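Local coordinates for protein probable transcriptional regulator PhnF (Escherichia coli, PDB 2FA1) that is probably a DNA-binding transcriptional regulator encoded in an operon for alkylphosphonate uptake and C-P lyase, here represented by its C-terminal effector-binding domain, at residues L40-T43 and N47-H50; H67-L72 and G84-F89; R130-R135 and S139-Y144. All coordinates share one frame; numbering follows the deposited sequence.

Interaction 1: L40-T43 and N47-H50; sequences LGIT and NVIH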
loop_
_atom_site.group_PDB
_atom_site.type_symbol
_atom_site.label_atom_id
_atom_site.label_comp_id
_atom_site.label_asym_id
_atom_site.label_seq_id
_atom_site.Cartn_x
_atom_site.Cartn_y
_atom_site.Cartn_z
ATOM N N LEU A 40 7.302 -11.736 -15.409
ATOM C CA LEU A 40 8.047 -13.001 -15.182
ATOM C C LEU A 40 9.309 -13.000 -16.026
ATOM O O LEU A 40 10.124 -13.909 -15.889
ATOM C CB LEU A 40 7.194 -14.194 -15.628
ATOM C CG LEU A 40 6.151 -14.482 -14.497
ATOM C CD1 LEU A 40 5.215 -15.566 -15.022
ATOM C CD2 LEU A 40 6.733 -14.789 -13.214
ATOM N N GLY A 41 9.442 -11.986 -16.873
ATOM C CA GLY A 41 10.603 -11.908 -17.805
ATOM C C GLY A 41 10.692 -13.078 -18.770
ATOM O O GLY A 41 11.833 -13.582 -19.007
ATOM N N ILE A 42 9.551 -13.467 -19.359
ATOM C CA ILE A 42 9.386 -14.524 -20.352
ATOM C C ILE A 42 8.720 -14.001 -21.608
ATOM O O ILE A 42 8.325 -12.844 -21.675
ATOM C CB ILE A 42 8.613 -15.784 -19.790
ATOM C CG1 ILE A 42 7.165 -15.364 -19.323
ATOM C CG2 ILE A 42 9.399 -16.381 -18.594
ATOM C CD1 ILE A 42 6.186 -16.518 -19.183
ATOM N N THR A 43 8.554 -14.851 -22.618
ATOM C CA THR A 43 7.958 -14.424 -23.862
ATOM C C THR A 43 6.459 -14.495 -23.759
ATOM O O THR A 43 5.924 -15.506 -23.284
ATOM C CB THR A 43 8.464 -15.322 -25.050
ATOM O OG1 THR A 43 9.893 -15.328 -25.046
ATOM C CG2 THR A 43 7.986 -14.776 -26.378
ATOM N N ASN A 47 3.550 -20.842 -21.815
ATOM C CA ASN A 47 2.669 -21.337 -20.728
ATOM C C ASN A 47 3.273 -20.883 -19.422
ATOM O O ASN A 47 4.437 -20.900 -19.266
ATOM C CB ASN A 47 2.450 -22.864 -20.714
ATOM C CG ASN A 47 1.366 -23.305 -21.727
ATOM O OD1 ASN A 47 0.604 -22.468 -22.184
ATOM N ND2 ASN A 47 1.239 -24.602 -21.985
ATOM N N VAL A 48 2.397 -20.620 -18.466
ATOM C CA VAL A 48 2.780 -20.403 -17.057
ATOM C C VAL A 48 1.724 -21.215 -16.257
ATOM O O VAL A 48 0.761 -21.699 -16.819
ATOM C CB VAL A 48 2.637 -18.875 -16.700
ATOM C CG1 VAL A 48 3.740 -17.971 -17.469
ATOM C CG2 VAL A 48 1.183 -18.335 -16.911
ATOM N N ILE A 49 1.973 -21.407 -14.947
ATOM C CA ILE A 49 1.000 -22.062 -14.080
ATOM C C ILE A 49 0.226 -20.878 -13.501
ATOM O O ILE A 49 0.817 -19.984 -12.936
ATOM C CB ILE A 49 1.725 -22.841 -12.965
ATOM C CG1 ILE A 49 2.506 -24.045 -13.560
ATOM C CG2 ILE A 49 0.676 -23.318 -11.928
ATOM C CD1 ILE A 49 3.498 -24.639 -12.473
ATOM N N HIS A 50 -1.087 -20.925 -13.652
ATOM C CA HIS A 50 -1.933 -19.878 -13.060
ATOM C C HIS A 50 -2.792 -20.537 -11.987
ATOM O O HIS A 50 -3.547 -21.477 -12.287
ATOM C CB HIS A 50 -2.842 -19.421 -14.195
ATOM C CG HIS A 50 -3.866 -18.432 -13.750
ATOM N ND1 HIS A 50 -5.045 -18.231 -14.426
ATOM C CD2 HIS A 50 -3.881 -17.578 -12.693
ATOM C CE1 HIS A 50 -5.753 -17.305 -13.795
ATOM N NE2 HIS A 50 -5.031 -16.838 -12.798
#
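Leu40, just before the glycine that follows the helix, sends one of its two methyls across to Val48: Leu40 CD1 lies 3.7 Å from Val48 CG1. With CG anti to the carbonyl carbon (chi1 -79°) the isobutyl group swings out beside its own backbone N and reaches for the strand. The other branch, CD2, serves a different neighbour and lies against the backbone of Glu143 and Tyr144.

Gly41 turns the chain between the two contacting residues. With positive phi it is the C-prime residue of a Schellman motif, defined by the bonds of Gly41 N and Ile42 N back to carbonyl oxygens of the helix. The chain thereby leaves the helix in a defined direction and Ile42 comes round to face the strand.

Ile42 then adds the second hydrophobic contact. CG1 is flanked by both the backbone N and the carbonyl carbon (chi1 61°), and from there the extended chain carries CD1 to within 3.3 Å of Val48 CG1, tighter than usual van der Waals contact. Both side chains slant across that of Val48, and its single methyl CG1 is met by two delta methyls from residues on either side of the glycine. Ala32 packs against both Ile42 and Val48.

Val48 is held in place through its backbone, hydrogen-bonded to Arg30 of strand 23-31. Its neighbour Ile49 turns instead to Leu29, Trp75 and Leu78. The arrangement is a helix-loop-strand connection in which a Schellman motif ends the helix, its apolar side chains folding the helix end onto the start of strand 47-57 in the antiparallel sheet of the UTRA domain.

Interaction 2: H67-L72 and G84-F89; sequences HYFADL and GSLHDF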
loop_
_atom_site.group_PDB
_atom_site.type_symbol
_atom_site.label_atom_id
_atom_site.label_comp_id
_atom_site.label_asym_id
_atom_site.label_seq_id
_atom_site.Cartn_x
_atom_site.Cartn_y
_atom_site.Cartn_z
ATOM N N HIS A 67 -2.120 -15.878 -9.175
ATOM C CA HIS A 67 -0.670 -16.138 -8.957
ATOM C C HIS A 67 -0.161 -16.834 -10.268
ATOM O O HIS A 67 -0.779 -17.772 -10.737
ATOM C CB HIS A 67 -0.529 -17.229 -7.924
ATOM C CG HIS A 67 -1.130 -16.890 -6.614
ATOM N ND1 HIS A 67 -0.409 -16.381 -5.558
ATOM C CD2 HIS A 67 -2.373 -17.124 -6.166
ATOM C CE1 HIS A 67 -1.233 -16.231 -4.518
ATOM N NE2 HIS A 67 -2.422 -16.682 -4.856
ATOM N N TYR A 68 1.002 -16.396 -10.794
ATOM C CA TYR A 68 1.388 -16.901 -12.127
ATOM C C TYR A 68 2.867 -17.330 -11.883
ATOM O O TYR A 68 3.706 -16.519 -11.340
ATOM C CB TYR A 68 1.434 -15.765 -13.120
ATOM C CG TYR A 68 0.069 -15.175 -13.393
ATOM C CD1 TYR A 68 -0.801 -15.790 -14.237
ATOM C CD2 TYR A 68 -0.310 -13.975 -12.753
ATOM C CE1 TYR A 68 -2.051 -15.246 -14.478
ATOM C CE2 TYR A 68 -1.608 -13.400 -13.020
ATOM C CZ TYR A 68 -2.443 -14.067 -13.871
ATOM O OH TYR A 68 -3.729 -13.517 -14.107
ATOM N N PHE A 69 3.145 -18.613 -12.105
ATOM C CA PHE A 69 4.500 -19.149 -11.852
ATOM C C PHE A 69 5.166 -19.488 -13.176
ATOM O O PHE A 69 4.540 -20.064 -14.028
ATOM C CB PHE A 69 4.417 -20.440 -11.025
ATOM C CG PHE A 69 3.836 -20.240 -9.670
ATOM C CD1 PHE A 69 4.729 -20.048 -8.588
ATOM C CD2 PHE A 69 2.466 -20.202 -9.468
ATOM C CE1 PHE A 69 4.197 -19.853 -7.286
ATOM C CE2 PHE A 69 1.932 -20.022 -8.175
ATOM C CZ PHE A 69 2.758 -19.808 -7.110
ATOM N N ALA A 70 6.435 -19.155 -13.326
ATOM C CA ALA A 70 7.151 -19.471 -14.619
ATOM C C ALA A 70 7.675 -20.898 -14.709
ATOM O O ALA A 70 7.893 -21.358 -15.832
ATOM C CB ALA A 70 8.421 -18.510 -14.787
ATOM N N ASP A 71 7.949 -21.555 -13.554
ATOM C CA ASP A 71 8.604 -22.848 -13.598
ATOM C C ASP A 71 7.587 -23.951 -13.694
ATOM O O ASP A 71 6.942 -24.314 -12.660
ATOM C CB ASP A 71 9.477 -23.003 -12.380
ATOM C CG ASP A 71 10.347 -24.254 -12.449
ATOM O OD1 ASP A 71 9.991 -25.191 -13.213
ATOM O OD2 ASP A 71 11.354 -24.285 -11.683
ATOM N N LEU A 72 7.445 -24.510 -14.935
ATOM C CA LEU A 72 6.390 -25.511 -15.141
ATOM C C LEU A 72 6.624 -26.797 -14.373
ATOM O O LEU A 72 5.676 -27.618 -14.265
ATOM C CB LEU A 72 6.116 -25.816 -16.610
ATOM C CG LEU A 72 5.922 -24.516 -17.406
ATOM C CD1 LEU A 72 5.541 -24.873 -18.824
ATOM C CD2 LEU A 72 4.707 -23.748 -16.750
ATOM N N GLY A 84 -5.724 -22.872 1.909
ATOM C CA GLY A 84 -4.764 -22.505 2.899
ATOM C C GLY A 84 -3.786 -21.501 2.321
ATOM O O GLY A 84 -4.091 -20.859 1.272
ATOM N N SER A 85 -2.678 -21.302 3.024
ATOM C CA SER A 85 -1.695 -20.417 2.582
ATOM C C SER A 85 -0.987 -21.113 1.399
ATOM O O SER A 85 -0.299 -22.125 1.629
ATOM C CB SER A 85 -0.653 -20.144 3.650
ATOM O OG SER A 85 0.391 -19.344 3.122
ATOM N N LEU A 86 -1.059 -20.523 0.202
ATOM C CA LEU A 86 -0.331 -21.124 -0.974
ATOM C C LEU A 86 1.197 -21.074 -0.764
ATOM O O LEU A 86 1.918 -22.048 -1.131
ATOM C CB LEU A 86 -0.700 -20.356 -2.271
ATOM C CG LEU A 86 0.042 -20.827 -3.523
ATOM C CD1 LEU A 86 -0.184 -22.301 -3.786
ATOM C CD2 LEU A 86 -0.515 -20.018 -4.740
ATOM N N HIS A 87 1.766 -20.006 -0.166
ATOM C CA HIS A 87 3.226 -20.012 0.010
ATOM C C HIS A 87 3.680 -21.042 1.061
ATOM O O HIS A 87 4.681 -21.740 0.842
ATOM C CB HIS A 87 3.747 -18.605 0.195
ATOM C CG HIS A 87 3.687 -17.786 -1.075
ATOM N ND1 HIS A 87 4.323 -16.567 -1.207
ATOM C CD2 HIS A 87 3.118 -18.041 -2.278
ATOM C CE1 HIS A 87 4.121 -16.099 -2.432
ATOM N NE2 HIS A 87 3.396 -16.973 -3.102
ATOM N N ASP A 88 2.869 -21.231 2.116
ATOM C CA ASP A 88 3.183 -22.259 3.107
ATOM C C ASP A 88 3.083 -23.654 2.439
ATOM O O ASP A 88 3.919 -24.508 2.693
ATOM C CB ASP A 88 2.278 -22.167 4.332
ATOM C CG ASP A 88 2.507 -20.905 5.173
ATOM O OD1 ASP A 88 3.537 -20.228 5.030
ATOM O OD2 ASP A 88 1.600 -20.612 5.993
ATOM N N PHE A 89 2.072 -23.882 1.615
ATOM C CA PHE A 89 1.935 -25.158 0.915
ATOM C C PHE A 89 3.154 -25.397 0.031
ATOM O O PHE A 89 3.754 -26.459 0.088
ATOM C CB PHE A 89 0.710 -25.100 0.020
ATOM C CG PHE A 89 0.508 -26.374 -0.796
ATOM C CD1 PHE A 89 0.049 -27.523 -0.207
ATOM C CD2 PHE A 89 0.820 -26.379 -2.148
ATOM C CE1 PHE A 89 -0.089 -28.682 -0.964
ATOM C CE2 PHE A 89 0.633 -27.541 -2.915
ATOM C CZ PHE A 89 0.170 -28.654 -2.296
#
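Leu86 places one methyl squarely over the imidazole of His67: CD2 of Leu86 is 3.6 Å from the centroid of the His67 ring and 5° off its normal, a CH-pi contact with nearly equal approaches to all five ring atoms. The same methyl meets Phe69 differently, at the ring edge, with Leu86 CD2 4.0 Å from Phe69 CZ. The leucine's CG is anti to its backbone N (chi1 177°), which extends the side chain from the helix toward the strand. All three residues are buried, and Leu51, Leu78 and Phe81 pack around Leu86 as well.

His67 is also gripped at both nitrogens, ND1 by Glu143 OE1 and NE2 by Thr53 OG1, so its ring rotation is fixed while the methyl rests on its face. His87, whose NE2 bonds to that same Glu143 oxygen, brings a second imidazole close by. In the UTRA domain this is the packing of helix 86-94 against one face of the antiparallel sheet, where the alternate residues His67 and Phe69 of strand 60-69 both point to the helix.

Away from this tight spot the two segments diverge. Ala70 to Leu72 run off into a more exposed loop, and the helix start is partly open to solvent. There Ser85 is the N-cap, its OG accepting from Asp88 N at 3.3 Å, while Asp88 OD1 forms a salt bridge with Arg91.

Interaction 3: R130-R135 and S139-Y144; sequences RTLNHR and SSPAEY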
loop_
_atom_site.group_PDB
_atom_site.type_symbol
_atom_site.label_atom_id
_atom_site.label_comp_id
_atom_site.label_asym_id
_atom_site.label_seq_id
_atom_site.Cartn_x
_atom_site.Cartn_y
_atom_site.Cartn_z
ATOM N N ARG A 130 0.471 -5.788 -6.381
ATOM C CA ARG A 130 1.073 -6.668 -7.432
ATOM C C ARG A 130 2.489 -6.877 -6.966
ATOM O O ARG A 130 3.180 -5.927 -6.482
ATOM C CB ARG A 130 1.093 -6.014 -8.804
ATOM C CG ARG A 130 -0.334 -5.715 -9.390
ATOM C CD ARG A 130 -0.326 -5.331 -10.797
ATOM N NE ARG A 130 0.148 -3.974 -10.937
ATOM C CZ ARG A 130 1.057 -3.552 -11.825
ATOM N NH1 ARG A 130 1.606 -4.361 -12.707
ATOM N NH2 ARG A 130 1.363 -2.253 -11.859
ATOM N N THR A 131 2.921 -8.141 -6.965
ATOM C CA THR A 131 4.225 -8.442 -6.373
ATOM C C THR A 131 5.027 -9.381 -7.260
ATOM O O THR A 131 4.475 -10.196 -7.895
ATOM C CB THR A 131 4.102 -9.039 -4.954
ATOM O OG1 THR A 131 3.558 -10.359 -4.974
ATOM C CG2 THR A 131 3.145 -8.235 -4.016
ATOM N N LEU A 132 6.360 -9.229 -7.287
ATOM C CA LEU A 132 7.298 -10.154 -7.915
ATOM C C LEU A 132 8.107 -10.806 -6.805
ATOM O O LEU A 132 8.630 -10.124 -5.851
ATOM C CB LEU A 132 8.303 -9.385 -8.803
ATOM C CG LEU A 132 7.725 -9.092 -10.158
ATOM C CD1 LEU A 132 8.830 -8.354 -10.950
ATOM C CD2 LEU A 132 7.312 -10.367 -10.897
ATOM N N ASN A 133 8.182 -12.148 -6.887
ATOM C CA ASN A 133 8.752 -12.967 -5.826
ATOM C C ASN A 133 9.754 -13.900 -6.494
ATOM O O ASN A 133 9.634 -14.233 -7.695
ATOM C CB ASN A 133 7.682 -13.820 -5.116
ATOM C CG ASN A 133 6.689 -12.986 -4.346
ATOM O OD1 ASN A 133 7.018 -12.207 -3.454
ATOM N ND2 ASN A 133 5.411 -13.141 -4.700
ATOM N N HIS A 134 10.797 -14.209 -5.723
ATOM C CA HIS A 134 12.015 -14.887 -6.249
ATOM C C HIS A 134 12.374 -16.011 -5.304
ATOM O O HIS A 134 12.051 -15.947 -4.117
ATOM C CB HIS A 134 13.177 -13.858 -6.259
ATOM C CG HIS A 134 13.063 -12.866 -7.392
ATOM N ND1 HIS A 134 12.319 -11.701 -7.290
ATOM C CD2 HIS A 134 13.554 -12.887 -8.657
ATOM C CE1 HIS A 134 12.381 -11.046 -8.440
ATOM N NE2 HIS A 134 13.123 -11.734 -9.283
ATOM N N ARG A 135 12.914 -17.085 -5.875
ATOM C CA ARG A 135 13.591 -18.102 -5.059
ATOM C C ARG A 135 14.938 -17.457 -4.781
ATOM O O ARG A 135 15.659 -17.014 -5.728
ATOM C CB ARG A 135 13.838 -19.409 -5.808
ATOM C CG ARG A 135 12.623 -20.070 -6.311
ATOM C CD ARG A 135 12.986 -21.369 -7.099
ATOM N NE ARG A 135 13.924 -22.176 -6.321
ATOM C CZ ARG A 135 14.236 -23.451 -6.574
ATOM N NH1 ARG A 135 13.724 -24.064 -7.634
ATOM N NH2 ARG A 135 15.101 -24.087 -5.766
ATOM N N SER A 139 17.811 -13.876 -10.904
ATOM C CA SER A 139 17.260 -12.860 -11.790
ATOM C C SER A 139 15.803 -13.158 -12.137
ATOM O O SER A 139 14.939 -12.342 -11.817
ATOM C CB SER A 139 18.135 -12.698 -13.041
ATOM O OG SER A 139 19.289 -11.967 -12.702
ATOM N N SER A 140 15.542 -14.322 -12.749
ATOM C CA SER A 140 14.193 -14.764 -13.088
ATOM C C SER A 140 13.261 -14.618 -11.857
ATOM O O SER A 140 13.546 -15.224 -10.801
ATOM C CB SER A 140 14.269 -16.237 -13.505
ATOM O OG SER A 140 15.163 -16.475 -14.601
ATOM N N PRO A 141 12.189 -13.764 -11.920
ATOM C CA PRO A 141 11.270 -14.019 -10.770
ATOM C C PRO A 141 10.653 -15.423 -10.873
ATOM O O PRO A 141 10.644 -16.002 -11.976
ATOM C CB PRO A 141 10.166 -12.954 -10.895
ATOM C CG PRO A 141 10.607 -12.032 -11.995
ATOM C CD PRO A 141 11.756 -12.644 -12.783
ATOM N N ALA A 142 10.160 -15.919 -9.735
ATOM C CA ALA A 142 9.527 -17.226 -9.683
ATOM C C ALA A 142 8.035 -17.018 -9.898
ATOM O O ALA A 142 7.373 -17.849 -10.515
ATOM C CB ALA A 142 9.792 -17.942 -8.342
ATOM N N GLU A 143 7.507 -15.907 -9.373
ATOM C CA GLU A 143 6.022 -15.802 -9.258
ATOM C C GLU A 143 5.641 -14.322 -9.354
ATOM O O GLU A 143 6.349 -13.487 -8.755
ATOM C CB GLU A 143 5.503 -16.316 -7.933
ATOM C CG GLU A 143 3.901 -16.200 -7.737
ATOM C CD GLU A 143 3.480 -15.969 -6.331
ATOM O OE1 GLU A 143 2.371 -16.343 -5.969
ATOM O OE2 GLU A 143 4.153 -15.301 -5.530
ATOM N N TYR A 144 4.560 -14.061 -10.097
ATOM C CA TYR A 144 3.981 -12.703 -10.188
ATOM C C TYR A 144 2.564 -12.894 -9.613
ATOM O O TYR A 144 1.859 -13.806 -10.107
ATOM C CB TYR A 144 3.838 -12.381 -11.645
ATOM C CG TYR A 144 3.053 -11.137 -11.976
ATOM C CD1 TYR A 144 3.299 -9.954 -11.238
ATOM C CD2 TYR A 144 2.125 -11.132 -12.989
ATOM C CE1 TYR A 144 2.615 -8.686 -11.609
ATOM C CE2 TYR A 144 1.418 -9.898 -13.317
ATOM C CZ TYR A 144 1.687 -8.730 -12.622
ATOM O OH TYR A 144 1.046 -7.518 -12.928
#
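Asn133 and Glu143 form an antiparallel hydrogen-bonded pair and Leu132 faces Tyr144 in a non-hydrogen-bonded one, but Ala142 and Glu143 both sit opposite Asn133, making a classic beta bulge in the hairpin of strands 125-135 and 143-150. Asn133 O takes two donors there: Ala142 N, at 2.7 Å, approaches in the carbonyl plane, whereas Glu143 N comes from above that plane. Asn133 N closes the pair by donating to Glu143 O.

The two side chains of that pair run alongside each other on one face of the sheet. A bend in the Glu143 chain at chi2 (-148°) turns the carboxylate to the amide, and OE2 ends 2.6 Å from Asn133 ND2. The nitrogen meets OE2 nearly in line with its C-O bond, while OE2 lies 26° out of the amide plane. The carboxylate's other oxygen faces the histidines of strand 60-69 and helix 86-94, and Asn133 OD1 accepts from Gln16, so both flat groups are held at each end.

On the Leu132-Tyr144 face, Leu132 CD2 packs against Pro141 CG at 3.9 Å and against Tyr144 CD1. Farther along, Arg130 NH1 donates a nearly straight bond to Tyr144 OH, 3.2 Å away and in the guanidinium plane; guanidinium and phenol ring stand 86° apart. The other terminal nitrogen, NH2, forms a salt bridge with Glu155 of the second subunit, which brings this end of the hairpin to the dimer interface.

Near the turn, Pro141 lies over one face of His134, its CB 3.9 Å from the centroid of the His134 ring, while His134 NE2 makes a weak hydrogen bond to Ser139 O at the ring edge.

How the interactions relate
All three contacts involve the same antiparallel sheet, in which strands 47-57, 60-69, 143-150 and 125-135 lie side by side in that order. Interactions 1 and 2, with centres about 13 Å apart, meet where Phe69 N bonds to Ile49 O at 2.8 Å. Interaction 3 has its centre about 11 Å from each of the others. It joins interaction 2 through the backbone, with Tyr68 N 2.8 Å from Tyr144 O, and through the side chains of His67 and Glu143. Leu40 of interaction 1 packs on the segment 139-144, its O 3.7 Å from Pro141 CD. Glu143 thus connects the bulged hairpin to the histidines beside helix 86-94.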